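Side-chain contacts in putative uncharacterized protein PH0242 (Pyrococcus horikoshii, PDB 3VU1), which is the C-terminal globular domain of AglB, an archaeal oligosaccharyltransferase, and is a largely beta-stranded protein that carries a bound calcium ion: residues V77-S81 and W82-Y86; I88-L91 and N92-A95; Q15-K18 and W19-N23. One frame throughout, in Å; residues are numbered along the deposited sequence.

Interaction 1 (V77-S81 and W82-Y86)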
loop_
_atom_site.group_PDB
_atom_site.type_symbol
_atom_site.label_atom_id
_atom_site.label_comp_id
_atom_site.label_asym_id
_atom_site.label_seq_id
_atom_site.Cartn_x
_atom_site.Cartn_y
_atom_site.Cartn_z
ATOM N N VAL A 77 2.740 6.159 2.382
ATOM C CA VAL A 77 3.858 6.260 1.512
ATOM C C VAL A 77 3.413 6.499 0.054
ATOM O O VAL A 77 2.351 6.037 -0.373
ATOM C CB VAL A 77 4.640 4.965 1.732
ATOM C CG1 VAL A 77 5.172 4.389 0.433
ATOM C CG2 VAL A 77 5.677 5.218 2.810
ATOM N N ASP A 78 4.218 7.227 -0.715
ATOM C CA ASP A 78 3.801 7.571 -2.067
ATOM C C ASP A 78 4.194 6.493 -3.095
ATOM O O ASP A 78 5.060 6.696 -3.976
ATOM C CB ASP A 78 4.236 8.991 -2.449
ATOM C CG ASP A 78 3.846 9.364 -3.887
ATOM O OD1 ASP A 78 2.816 8.899 -4.404
ATOM O OD2 ASP A 78 4.582 10.133 -4.522
ATOM N N PHE A 79 3.508 5.354 -3.005
ATOM C CA PHE A 79 3.738 4.258 -3.970
ATOM C C PHE A 79 3.502 4.633 -5.436
ATOM O O PHE A 79 4.055 3.974 -6.341
ATOM C CB PHE A 79 2.906 3.022 -3.635
ATOM C CG PHE A 79 3.344 2.308 -2.395
ATOM C CD1 PHE A 79 2.408 1.954 -1.416
ATOM C CD2 PHE A 79 4.685 1.970 -2.204
ATOM C CE1 PHE A 79 2.805 1.268 -0.273
ATOM C CE2 PHE A 79 5.077 1.286 -1.071
ATOM C CZ PHE A 79 4.146 0.940 -0.103
ATOM N N GLU A 80 2.677 5.657 -5.675
ATOM C CA GLU A 80 2.405 6.073 -7.044
ATOM C C GLU A 80 3.696 6.483 -7.770
ATOM O O GLU A 80 3.892 6.128 -8.928
ATOM C CB GLU A 80 1.340 7.178 -7.119
ATOM C CG GLU A 80 1.135 7.759 -8.522
ATOM C CD GLU A 80 0.701 6.723 -9.568
ATOM O OE1 GLU A 80 0.424 7.107 -10.744
ATOM O OE2 GLU A 80 0.626 5.520 -9.215
ATOM N N SER A 81 4.581 7.200 -7.079
ATOM C CA SER A 81 5.821 7.630 -7.695
ATOM C C SER A 81 6.648 6.439 -8.179
ATOM O O SER A 81 7.439 6.584 -9.089
ATOM C CB SER A 81 6.640 8.496 -6.748
ATOM O OG SER A 81 7.170 7.685 -5.740
ATOM N N TRP A 82 6.434 5.260 -7.601
ATOM C CA TRP A 82 7.068 4.037 -8.115
ATOM C C TRP A 82 6.311 3.363 -9.204
ATOM O O TRP A 82 6.771 2.326 -9.666
ATOM C CB TRP A 82 7.335 2.991 -7.023
ATOM C CG TRP A 82 8.129 3.436 -5.816
ATOM C CD1 TRP A 82 8.839 4.622 -5.634
ATOM C CD2 TRP A 82 8.323 2.685 -4.573
ATOM N NE1 TRP A 82 9.417 4.665 -4.390
ATOM C CE2 TRP A 82 9.146 3.525 -3.706
ATOM C CE3 TRP A 82 7.914 1.448 -4.115
ATOM C CZ2 TRP A 82 9.537 3.111 -2.444
ATOM C CZ3 TRP A 82 8.308 1.044 -2.839
ATOM C CH2 TRP A 82 9.096 1.860 -2.027
ATOM N N GLU A 83 5.159 3.912 -9.610
ATOM C CA GLU A 83 4.234 3.275 -10.576
ATOM C C GLU A 83 3.730 1.918 -10.106
ATOM O O GLU A 83 3.451 1.022 -10.932
ATOM C CB GLU A 83 4.881 3.086 -11.936
ATOM C CG GLU A 83 4.761 4.256 -12.877
ATOM C CD GLU A 83 5.811 4.200 -13.973
ATOM O OE1 GLU A 83 5.687 3.301 -14.842
ATOM O OE2 GLU A 83 6.758 5.039 -13.954
ATOM N N LEU A 84 3.637 1.767 -8.782
ATOM C CA LEU A 84 3.241 0.507 -8.162
ATOM C C LEU A 84 1.827 0.095 -8.559
ATOM O O LEU A 84 0.883 0.887 -8.438
ATOM C CB LEU A 84 3.352 0.575 -6.641
ATOM C CG LEU A 84 3.122 -0.774 -5.948
ATOM C CD1 LEU A 84 4.250 -1.728 -6.292
ATOM C CD2 LEU A 84 2.978 -0.635 -4.448
ATOM N N ASN A 85 1.705 -1.149 -9.021
ATOM C CA ASN A 85 0.446 -1.709 -9.465
ATOM C C ASN A 85 -0.112 -2.728 -8.463
ATOM O O ASN A 85 -1.297 -2.699 -8.137
ATOM C CB ASN A 85 0.641 -2.340 -10.851
ATOM C CG ASN A 85 0.870 -1.298 -11.938
ATOM O OD1 ASN A 85 1.994 -1.088 -12.402
ATOM N ND2 ASN A 85 -0.197 -0.623 -12.332
ATOM N N TYR A 86 0.742 -3.626 -7.974
ATOM C CA TYR A 86 0.311 -4.687 -7.086
ATOM C C TYR A 86 1.242 -4.781 -5.895
ATOM O O TYR A 86 2.446 -4.569 -6.005
ATOM C CB TYR A 86 0.239 -6.026 -7.820
ATOM C CG TYR A 86 -0.736 -5.978 -8.964
ATOM C CD1 TYR A 86 -0.301 -5.692 -10.248
ATOM C CD2 TYR A 86 -2.109 -6.151 -8.751
ATOM C CE1 TYR A 86 -1.193 -5.589 -11.302
ATOM C CE2 TYR A 86 -3.015 -6.075 -9.800
ATOM C CZ TYR A 86 -2.550 -5.793 -11.068
ATOM O OH TYR A 86 -3.412 -5.701 -12.110
#

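Interaction 2 (I88-L91 and N92-A95)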
loop_
_atom_site.group_PDB
_atom_site.type_symbol
_atom_site.label_atom_id
_atom_site.label_comp_id
_atom_site.label_asym_id
_atom_site.label_seq_id
_atom_site.Cartn_x
_atom_site.Cartn_y
_atom_site.Cartn_z
ATOM N N ILE A 88 2.106 -7.416 -2.826
ATOM C CA ILE A 88 1.926 -8.780 -2.366
ATOM C C ILE A 88 2.171 -8.903 -0.872
ATOM O O ILE A 88 3.244 -8.554 -0.357
ATOM C CB ILE A 88 2.841 -9.738 -3.115
ATOM C CG1 ILE A 88 2.511 -9.674 -4.598
ATOM C CG2 ILE A 88 2.642 -11.126 -2.576
ATOM C CD1 ILE A 88 3.541 -10.356 -5.493
ATOM N N ILE A 89 1.161 -9.399 -0.177
ATOM C CA ILE A 89 1.236 -9.545 1.260
ATOM C C ILE A 89 1.366 -11.020 1.562
ATOM O O ILE A 89 0.651 -11.861 1.001
ATOM C CB ILE A 89 0.019 -8.924 1.932
ATOM C CG1 ILE A 89 0.082 -7.405 1.756
ATOM C CG2 ILE A 89 -0.070 -9.337 3.391
ATOM C CD1 ILE A 89 1.142 -6.679 2.573
ATOM N N TYR A 90 2.308 -11.326 2.436
ATOM C CA TYR A 90 2.678 -12.689 2.718
ATOM C C TYR A 90 2.505 -12.937 4.206
ATOM O O TYR A 90 3.264 -12.412 5.020
ATOM C CB TYR A 90 4.133 -12.882 2.281
ATOM C CG TYR A 90 4.657 -14.299 2.365
ATOM C CD1 TYR A 90 3.809 -15.391 2.154
ATOM C CD2 TYR A 90 6.009 -14.550 2.627
ATOM C CE1 TYR A 90 4.282 -16.679 2.225
ATOM C CE2 TYR A 90 6.495 -15.842 2.690
ATOM C CZ TYR A 90 5.627 -16.903 2.484
ATOM O OH TYR A 90 6.072 -18.206 2.563
ATOM N N LEU A 91 1.516 -13.746 4.577
ATOM C CA LEU A 91 1.261 -14.005 5.999
ATOM C C LEU A 91 2.469 -14.472 6.801
ATOM O O LEU A 91 2.568 -14.205 7.995
ATOM C CB LEU A 91 0.100 -14.961 6.178
ATOM C CG LEU A 91 -1.261 -14.249 6.187
ATOM C CD1 LEU A 91 -1.615 -13.658 4.819
ATOM C CD2 LEU A 91 -2.310 -15.241 6.638
ATOM N N ASN A 92 3.418 -15.129 6.149
ATOM C CA ASN A 92 4.597 -15.625 6.855
ATOM C C ASN A 92 5.593 -14.552 7.234
ATOM O O ASN A 92 6.517 -14.822 8.008
ATOM C CB ASN A 92 5.256 -16.710 6.040
ATOM C CG ASN A 92 4.396 -17.953 5.972
ATOM O OD1 ASN A 92 3.622 -18.207 6.895
ATOM N ND2 ASN A 92 4.497 -18.724 4.867
ATOM N N ASP A 93 5.390 -13.328 6.741
ATOM C CA ASP A 93 6.269 -12.234 7.151
ATOM C C ASP A 93 6.175 -11.853 8.634
ATOM O O ASP A 93 7.014 -11.085 9.127
ATOM C CB ASP A 93 6.208 -11.021 6.212
ATOM C CG ASP A 93 6.880 -11.297 4.856
ATOM O OD1 ASP A 93 7.936 -12.005 4.832
ATOM O OD2 ASP A 93 6.345 -10.822 3.815
ATOM N N TRP A 94 5.212 -12.408 9.362
ATOM C CA TRP A 94 5.244 -12.246 10.819
ATOM C C TRP A 94 6.641 -12.619 11.289
ATOM O O TRP A 94 7.202 -11.978 12.186
ATOM C CB TRP A 94 4.141 -13.060 11.532
ATOM C CG TRP A 94 4.375 -14.552 11.426
ATOM C CD1 TRP A 94 3.860 -15.439 10.468
ATOM C CD2 TRP A 94 5.275 -15.368 12.253
ATOM N NE1 TRP A 94 4.353 -16.706 10.663
ATOM C CE2 TRP A 94 5.202 -16.740 11.710
ATOM C CE3 TRP A 94 6.102 -15.113 13.349
ATOM C CZ2 TRP A 94 5.929 -17.793 12.259
ATOM C CZ3 TRP A 94 6.834 -16.183 13.892
ATOM C CH2 TRP A 94 6.751 -17.494 13.348
ATOM N N ALA A 95 7.243 -13.627 10.657
ATOM C CA ALA A 95 8.572 -14.119 11.081
ATOM C C ALA A 95 9.658 -13.076 10.851
ATOM O O ALA A 95 10.665 -13.096 11.523
ATOM C CB ALA A 95 8.942 -15.416 10.367
#

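Interaction 3 (Q15-K18 and W19-N23)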
loop_
_atom_site.group_PDB
_atom_site.type_symbol
_atom_site.label_atom_id
_atom_site.label_comp_id
_atom_site.label_asym_id
_atom_site.label_seq_id
_atom_site.Cartn_x
_atom_site.Cartn_y
_atom_site.Cartn_z
ATOM N N GLN A 15 1.411 -20.063 -7.096
ATOM C CA GLN A 15 0.106 -19.728 -7.635
ATOM C C GLN A 15 -0.052 -18.236 -7.913
ATOM O O GLN A 15 -0.683 -17.830 -8.899
ATOM C CB GLN A 15 -1.000 -20.186 -6.695
ATOM C CG GLN A 15 -1.159 -21.685 -6.622
ATOM C CD GLN A 15 -0.056 -22.359 -5.807
ATOM O OE1 GLN A 15 0.564 -21.758 -4.915
ATOM N NE2 GLN A 15 0.194 -23.609 -6.116
ATOM N N ALA A 16 0.507 -17.417 -7.030
ATOM C CA ALA A 16 0.389 -15.965 -7.147
ATOM C C ALA A 16 1.137 -15.451 -8.345
ATOM O O ALA A 16 0.606 -14.637 -9.091
ATOM C CB ALA A 16 0.851 -15.271 -5.872
ATOM N N LEU A 17 2.361 -15.915 -8.555
ATOM C CA LEU A 17 3.113 -15.453 -9.724
ATOM C C LEU A 17 2.453 -15.893 -11.005
ATOM O O LEU A 17 2.444 -15.133 -11.977
ATOM C CB LEU A 17 4.562 -15.921 -9.708
ATOM C CG LEU A 17 5.444 -15.332 -8.619
ATOM C CD1 LEU A 17 6.885 -15.460 -9.089
ATOM C CD2 LEU A 17 5.092 -13.881 -8.320
ATOM N N LYS A 18 1.920 -17.119 -11.004
ATOM C CA LYS A 18 1.211 -17.653 -12.156
ATOM C C LYS A 18 0.035 -16.729 -12.466
ATOM O O LYS A 18 -0.165 -16.333 -13.617
ATOM C CB LYS A 18 0.739 -19.088 -11.903
ATOM C CG LYS A 18 -0.073 -19.720 -13.030
ATOM C CD LYS A 18 -0.937 -20.816 -12.414
ATOM C CE LYS A 18 -2.172 -21.184 -13.239
ATOM N NZ LYS A 18 -1.821 -21.821 -14.541
ATOM N N TRP A 19 -0.708 -16.368 -11.424
ATOM C CA TRP A 19 -1.818 -15.443 -11.532
ATOM C C TRP A 19 -1.377 -14.139 -12.113
ATOM O O TRP A 19 -1.971 -13.678 -13.087
ATOM C CB TRP A 19 -2.506 -15.228 -10.176
ATOM C CG TRP A 19 -3.780 -14.456 -10.359
ATOM C CD1 TRP A 19 -5.022 -14.963 -10.714
ATOM C CD2 TRP A 19 -3.965 -13.002 -10.292
ATOM N NE1 TRP A 19 -5.936 -13.958 -10.852
ATOM C CE2 TRP A 19 -5.377 -12.756 -10.619
ATOM C CE3 TRP A 19 -3.143 -11.928 -10.024
ATOM C CZ2 TRP A 19 -5.926 -11.469 -10.648
ATOM C CZ3 TRP A 19 -3.703 -10.629 -10.055
ATOM C CH2 TRP A 19 -5.068 -10.411 -10.357
ATOM N N LEU A 20 -0.326 -13.535 -11.541
ATOM C CA LEU A 20 0.175 -12.265 -12.048
ATOM C C LEU A 20 0.531 -12.335 -13.522
ATOM O O LEU A 20 0.105 -11.472 -14.282
ATOM C CB LEU A 20 1.353 -11.738 -11.237
ATOM C CG LEU A 20 1.027 -11.087 -9.891
ATOM C CD1 LEU A 20 2.297 -10.890 -9.092
ATOM C CD2 LEU A 20 0.311 -9.761 -10.021
ATOM N N ARG A 21 1.290 -13.357 -13.922
ATOM C CA ARG A 21 1.651 -13.592 -15.339
ATOM C C ARG A 21 0.460 -13.714 -16.287
ATOM O O ARG A 21 0.576 -13.338 -17.438
ATOM C CB ARG A 21 2.493 -14.871 -15.519
ATOM C CG ARG A 21 3.950 -14.794 -15.134
ATOM C CD ARG A 21 4.670 -16.100 -15.483
ATOM N NE ARG A 21 5.794 -16.339 -14.563
ATOM C CZ ARG A 21 5.788 -17.218 -13.557
ATOM N NH1 ARG A 21 4.719 -17.996 -13.341
ATOM N NH2 ARG A 21 6.862 -17.335 -12.772
ATOM N N SER A 22 -0.663 -14.264 -15.818
ATOM C CA SER A 22 -1.831 -14.526 -16.673
ATOM C C SER A 22 -2.850 -13.401 -16.715
ATOM O O SER A 22 -3.661 -13.377 -17.619
ATOM C CB SER A 22 -2.572 -15.790 -16.214
ATOM O OG SER A 22 -1.807 -16.956 -16.462
ATOM N N ASN A 23 -2.838 -12.491 -15.743
ATOM C CA ASN A 23 -3.961 -11.551 -15.533
ATOM C C ASN A 23 -3.567 -10.066 -15.537
ATOM O O ASN A 23 -4.416 -9.198 -15.562
ATOM C CB ASN A 23 -4.742 -11.891 -14.236
ATOM C CG ASN A 23 -5.520 -13.217 -14.323
ATOM O OD1 ASN A 23 -4.956 -14.303 -14.275
ATOM N ND2 ASN A 23 -6.832 -13.115 -14.416
#

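Interaction 1 (V77-S81 and W82-Y86)
Phe79 is the residue that Trp82 and Leu84 both pack against where the chain turns. Its edge points at the six-membered ring of Trp82 in an offset edge-to-face pair, the two centroids 5.4 Å apart and the planes at 66°; the closest atoms are Phe79 CE2 and Trp82 CZ3, at 3.7 Å. Leu84 comes over a face of the same phenyl ring. Its CD2 branch makes a CH-pi contact off the ring centre, 3.6 Å from Phe79 CG, and Val77 CG1 covers the opposite face. Phe67 adds a second edge-to-face partner for Phe79, while Arg60 makes a cation-pi contact with the indole.

The backbone bonds of the turn bring Phe79, Trp82 and Leu84 near one another. The carbonyl oxygen of Phe79 takes Trp82 N at 3.0 Å and, more weakly, Leu84 N at 3.3 Å, while Glu83 N donates to Glu80 O. The bonds from Leu84 to Phe79 and from Glu83 to Glu80, with Glu83 in a left-handed helical conformation, give the pattern of a Schellman motif.

Among the polar side chains, Ser81 bonds back to the start of the turn. With chi1 at 72°, OG sits between its own N and carbonyl carbon and reaches Asp78 O at 2.9 Å, nearly along the C=O axis. Ser81 N binds the same oxygen at 3.2 Å, so Asp78 O is gripped by two bonds from one residue. Two carboxylates have partners outside the turn: Asp78 with Arg288, Glu80 with Lys479 and Tyr481.

The contact is therefore divided chemically: backbone N-H groups and the Ser81 hydroxyl, bonded to carbonyl oxygens, close the turn, aromatic and aliphatic groups pack along one side of it, and the buried Glu80 charge is met by a lysine, a pairing that probably keeps it ionised.

Interaction 2 (I88-L91 and N92-A95)
Tyr90 and Asn92 meet where strand 86-90 gives way to a 3-10 turn, Asn92 crossing the phenol obliquely. Tyr90 has CG opposite its backbone N (chi1 -174°), which swings the phenol forward along the chain to the asparagine. Asn92 bends the other way, CG beside its own N (chi1 -68°), and brings CB over a face of the ring, 3.6 Å from Tyr90 CZ and displaced toward the rim. The amide stays over the rim of that face, and Asn92 ND2 donates to Tyr90 OH at 2.8 Å from above the phenol plane, in a nearly straight bond; the hydroxyl oxygen lies in the plane of the amide.

Asp93 stands almost perpendicular to the same phenol, ring and carboxylate planes 88° apart, and its OD2 lies 3.4 Å from Tyr90 CB. Its backbone N bonds Tyr90 O at 2.9 Å, which closes the turn; Trp94 N follows with a weak bond to Leu91 O. That oxygen also lies at the edge of the indole, near its plane, 3.1 Å from Trp94 CD1. Outside the turn, Trp13 packs edge-to-face with Tyr90, and Trp33, in the family's WWDYG signature, touches Asp93.

Tyr90 is thus held at both ends, its carbonyl by Asp93 N and its hydroxyl by Asn92. As modelled, the amide bond together with CB on the ring face restricts how both amide and phenol can rotate.

Interaction 3 (Q15-K18 and W19-N23)
Leu17 and Arg21 both place CG beside their own N and opposite the carbonyl carbon (chi1 -67° and -77°), and this brings the arginine back across the leucine one helical turn earlier. The Arg21 chain runs extended from CG to NE. Its guanidinium then has Leu17 O over one face, with NH2 4.1 Å from Leu17 CB and NH1 3.7 Å from Lys18 CA. The contact is one of packing: the flat cation lies against aliphatic and backbone atoms. Leu20 crosses Leu17 obliquely, and the two touch lightly through Leu17 CD2 and Leu20 CD1 at 4.2 Å. Trp19 takes a different course, CG opposite its backbone N (chi1 -171°), which carries the indole away from residues 15-18; its CB stays close, 3.3 Å from Ala16 O.

Under these side chains runs the regular alpha-helical ladder. Trp19 N bonds Gln15 O at 2.9 Å, Leu20 N bonds Ala16 O at 2.8 Å, and Arg21 N bonds Leu17 O. Toward the end of the helix Lys18 O receives Ser22 N at 3.1 Å and, weakly, Ser22 OG at 3.3 Å, a serine hydroxyl folded back on its own helix.

Helix 13-23 lies against the mixed sheet that contains strands 86-90, 245-250 and 236-242. Ala16 and Leu20 face strand 245-250, and Leu20 also meets Tyr86 and Ile88 of strand 86-90. Trp19 stacks on Tyr240 of strand 236-242, which Gln15 also touches. Leu17 turns instead to Tyr36, in the WWDYG signature, and to Ile40, a residue that Arg21 meets as well.

Strand 86-90 joins the three contacts. Interaction 1 leads into its start, and interaction 2 forms where it ends, their centres about 20 Å apart. Interaction 3 packs on the strand between them through one residue: Leu20 CD2 lies 4.1 Å from Tyr86 CG, and Leu20 CD1 lies 3.8 Å from Ile88 CD1. Its centre is about 20 Å from that of interaction 1 and about 18 Å from that of interaction 2. Interaction 1 leads on from the calcium site: the ligand Glu76 immediately precedes Val77, and the side chain of Asp78 is about 11 Å from the metal. Ala285, His319 and Glu322 are the other residues of the calcium site.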